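Local coordinates for sulfatase (Bacteroides fragilis CAG:558, PDB 6USS), which belongs to the calcium-dependent sulfatase family and probably hydrolyses aryl sulfate esters, here with its catalytic position substituted, at residues 488-493 and 512-517. The protein carries 1 engineered substitution. Sequence-based numbering, arbitrary orientation.
Sequences KDLGNY and PWPDEI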
ATOM      1  N   LYS A 488     -19.899  -1.536  39.348  1.00 23.80           N
ATOM      2  CA  LYS A 488     -18.601  -2.143  39.602  1.00 24.94           C
ATOM      3  C   LYS A 488     -18.084  -2.853  38.357  1.00 24.64           C
ATOM      4  O   LYS A 488     -16.891  -2.779  38.037  1.00 24.95           O
ATOM      5  CB  LYS A 488     -18.723  -3.104  40.789  1.00 25.00           C
ATOM      6  CG  LYS A 488     -17.418  -3.739  41.280  1.00 31.33           C
ATOM      7  CD  LYS A 488     -16.310  -2.698  41.520  1.00 46.12           C
ATOM      8  CE  LYS A 488     -16.213  -2.180  42.969  1.00 47.07           C
ATOM      9  NZ  LYS A 488     -14.825  -1.694  43.286  1.00 42.73           N
ATOM     10  N   ASP A 489     -18.976  -3.543  37.643  1.00 25.78           N
ATOM     11  CA  ASP A 489     -18.622  -4.177  36.377  1.00 21.60           C
ATOM     12  C   ASP A 489     -17.946  -3.163  35.453  1.00 28.95           C
ATOM     13  O   ASP A 489     -16.822  -3.380  34.978  1.00 22.33           O
ATOM     14  CB  ASP A 489     -19.892  -4.777  35.741  1.00 22.89           C
ATOM     15  CG  ASP A 489     -19.608  -5.658  34.521  1.00 28.22           C
ATOM     16  OD1 ASP A 489     -18.489  -5.606  33.988  1.00 32.82           O
ATOM     17  OD2 ASP A 489     -20.513  -6.404  34.077  1.00 31.04           O
ATOM     18  N   LEU A 490     -18.606  -2.017  35.237  1.00 25.84           N
ATOM     19  CA  LEU A 490     -18.078  -0.973  34.361  1.00 21.00           C
ATOM     20  C   LEU A 490     -16.756  -0.427  34.892  1.00 19.95           C
ATOM     21  O   LEU A 490     -15.747  -0.397  34.178  1.00 20.51           O
ATOM     22  CB  LEU A 490     -19.124   0.142  34.228  1.00 20.31           C
ATOM     23  CG  LEU A 490     -19.070   1.243  33.163  1.00 24.04           C
ATOM     24  CD1 LEU A 490     -18.599   0.706  31.813  1.00 21.89           C
ATOM     25  CD2 LEU A 490     -20.435   1.943  33.018  1.00 16.70           C
ATOM     26  N   GLY A 491     -16.742  -0.004  36.157  1.00 19.60           N
ATOM     27  CA  GLY A 491     -15.545   0.609  36.709  1.00 25.43           C
ATOM     28  C   GLY A 491     -14.329  -0.288  36.602  1.00 23.90           C
ATOM     29  O   GLY A 491     -13.249   0.156  36.191  1.00 23.10           O
ATOM     30  N   ASN A 492     -14.493  -1.567  36.949  1.00 19.61           N
ATOM     31  CA  ASN A 492     -13.370  -2.493  36.876  1.00 18.45           C
ATOM     32  C   ASN A 492     -12.835  -2.585  35.459  1.00 18.08           C
ATOM     33  O   ASN A 492     -11.622  -2.507  35.239  1.00 21.68           O
ATOM     34  CB  ASN A 492     -13.793  -3.869  37.369  1.00 22.63           C
ATOM     35  CG  ASN A 492     -13.881  -3.938  38.867  1.00 23.19           C
ATOM     36  OD1 ASN A 492     -13.236  -3.162  39.582  1.00 27.05           O
ATOM     37  ND2 ASN A 492     -14.694  -4.862  39.361  1.00 27.07           N
ATOM     38  N   TYR A 493     -13.736  -2.728  34.482  1.00 19.05           N
ATOM     39  CA  TYR A 493     -13.330  -2.869  33.089  1.00 19.71           C
ATOM     40  C   TYR A 493     -12.616  -1.618  32.580  1.00 21.19           C
ATOM     41  O   TYR A 493     -11.561  -1.714  31.936  1.00 21.31           O
ATOM     42  CB  TYR A 493     -14.540  -3.188  32.213  1.00 20.37           C
ATOM     43  CG  TYR A 493     -14.136  -3.399  30.780  1.00 21.19           C
ATOM     44  CD1 TYR A 493     -13.703  -4.644  30.341  1.00 20.48           C
ATOM     45  CD2 TYR A 493     -14.129  -2.347  29.880  1.00 18.76           C
ATOM     46  CE1 TYR A 493     -13.306  -4.844  29.039  1.00 20.07           C
ATOM     47  CE2 TYR A 493     -13.725  -2.535  28.566  1.00 23.38           C
ATOM     48  CZ  TYR A 493     -13.315  -3.786  28.153  1.00 25.92           C
ATOM     49  OH  TYR A 493     -12.921  -3.984  26.846  1.00 31.03           O
ATOM     50  N   PRO A 512     -15.597  11.034  39.299  1.00 24.59           N
ATOM     51  CA  PRO A 512     -15.687   9.684  39.877  1.00 23.09           C
ATOM     52  C   PRO A 512     -16.011   8.639  38.823  1.00 27.10           C
ATOM     53  O   PRO A 512     -16.880   8.839  37.975  1.00 23.45           O
ATOM     54  CB  PRO A 512     -16.837   9.793  40.890  1.00 28.22           C
ATOM     55  CG  PRO A 512     -16.996  11.257  41.158  1.00 32.67           C
ATOM     56  CD  PRO A 512     -16.526  11.989  39.935  1.00 27.01           C
ATOM     57  N   TRP A 513     -15.315   7.506  38.895  1.00 29.78           N
ATOM     58  CA  TRP A 513     -15.723   6.312  38.171  1.00 22.08           C
ATOM     59  C   TRP A 513     -17.151   5.970  38.588  1.00 27.95           C
ATOM     60  O   TRP A 513     -17.584   6.397  39.667  1.00 29.43           O
ATOM     61  CB  TRP A 513     -14.787   5.141  38.491  1.00 25.62           C
ATOM     62  CG  TRP A 513     -13.403   5.233  37.953  1.00 23.14           C
ATOM     63  CD1 TRP A 513     -12.248   5.145  38.672  1.00 22.13           C
ATOM     64  CD2 TRP A 513     -13.014   5.380  36.579  1.00 25.94           C
ATOM     65  NE1 TRP A 513     -11.169   5.250  37.840  1.00 23.09           N
ATOM     66  CE2 TRP A 513     -11.603   5.398  36.549  1.00 24.55           C
ATOM     67  CE3 TRP A 513     -13.720   5.514  35.374  1.00 20.88           C
ATOM     68  CZ2 TRP A 513     -10.877   5.543  35.362  1.00 21.67           C
ATOM     69  CZ3 TRP A 513     -13.004   5.664  34.196  1.00 21.90           C
ATOM     70  CH2 TRP A 513     -11.596   5.687  34.198  1.00 23.01           C
ATOM     71  N   PRO A 514     -17.905   5.187  37.794  1.00 28.88           N
ATOM     72  CA  PRO A 514     -19.279   4.840  38.213  1.00 28.06           C
ATOM     73  C   PRO A 514     -19.352   4.179  39.581  1.00 26.67           C
ATOM     74  O   PRO A 514     -20.324   4.387  40.317  1.00 22.75           O
ATOM     75  CB  PRO A 514     -19.759   3.875  37.115  1.00 24.33           C
ATOM     76  CG  PRO A 514     -18.768   3.936  36.035  1.00 22.28           C
ATOM     77  CD  PRO A 514     -17.486   4.427  36.603  1.00 27.18           C
ATOM     78  N   ASP A 515     -18.356   3.364  39.933  1.00 31.04           N
ATOM     79  CA  ASP A 515     -18.354   2.646  41.199  1.00 28.13           C
ATOM     80  C   ASP A 515     -17.698   3.440  42.333  1.00 29.38           C
ATOM     81  O   ASP A 515     -17.376   2.862  43.377  1.00 30.50           O
ATOM     82  CB  ASP A 515     -17.678   1.275  41.035  1.00 28.23           C
ATOM     83  CG  ASP A 515     -16.238   1.378  40.572  1.00 32.07           C
ATOM     84  OD1 ASP A 515     -15.881   2.408  39.966  1.00 35.29           O
ATOM     85  OD2 ASP A 515     -15.456   0.432  40.810  1.00 32.39           O
ATOM     86  N   GLU A 516     -17.491   4.749  42.151  1.00 29.10           N
ATOM     87  CA  GLU A 516     -17.103   5.634  43.245  1.00 27.95           C
ATOM     88  C   GLU A 516     -18.219   6.622  43.589  1.00 29.95           C
ATOM     89  O   GLU A 516     -17.950   7.691  44.136  1.00 35.14           O
ATOM     90  CB  GLU A 516     -15.808   6.382  42.910  1.00 25.07           C
ATOM     91  CG  GLU A 516     -14.576   5.513  42.617  1.00 19.47           C
ATOM     92  CD  GLU A 516     -13.415   6.306  41.949  1.00 31.17           C
ATOM     93  OE1 GLU A 516     -13.672   7.226  41.130  1.00 29.58           O
ATOM     94  OE2 GLU A 516     -12.233   6.000  42.224  1.00 27.26           O
ATOM     95  N   ILE A 517     -19.470   6.283  43.287  1.00 31.13           N
ATOM     96  CA  ILE A 517     -20.604   7.178  43.505  1.00 32.37           C
ATOM     97  C   ILE A 517     -21.719   6.404  44.186  1.00 32.45           C
ATOM     98  O   ILE A 517     -22.224   5.434  43.625  1.00 30.02           O
ATOM     99  CB  ILE A 517     -21.111   7.797  42.174  1.00 41.67           C
ATOM    100  CG1 ILE A 517     -20.312   9.041  41.811  1.00 38.11           C
ATOM    101  CG2 ILE A 517     -22.605   8.152  42.257  1.00 43.51           C
ATOM    102  CD1 ILE A 517     -20.774  10.283  42.554  1.00 31.39           C
TER
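Leu490 and Pro514 form the tightly packed part of this contact, in which the C-terminal tail of the chain is laid against a helix. Leu490 CG sits 3.9 Å from Pro514 CG and its CD2 branch reaches the same ring atom, the two side chains crossing at about a right angle. Beside them the helix has no side chain at Gly491, and the carboxylate of Asp515 comes down onto bare backbone: OD1 lies 3.7 Å from Gly491 CA. Asp515 CB likewise rests on Lys488 CA, at 3.8 Å. With CG between the backbone N and the carbonyl carbon (chi1 60°), the carboxylate is brought over this glycine.

The other margin is polar and open to solvent. Lys488 starts away from the tail, but its chain is bent at chi2 (50°), which brings CD to 3.3 Å from Asp515 OD2; a further bend at chi3 carries CE past the same oxygen. Its NZ makes a salt bridge to that oxygen with only a weak hydrogen bond, also at 3.3 Å, and the residue remains exposed. OD2 has a second cationic partner in Arg495, which also binds Asn492 OD1.

Far from the calcium site, helix 480-496 and the tail pack side by side on the four-stranded antiparallel sheet: Leu490 and Pro514 both touch Cys442 of strand 441-446, and Pro514 also meets Tyr453 of strand 449-454.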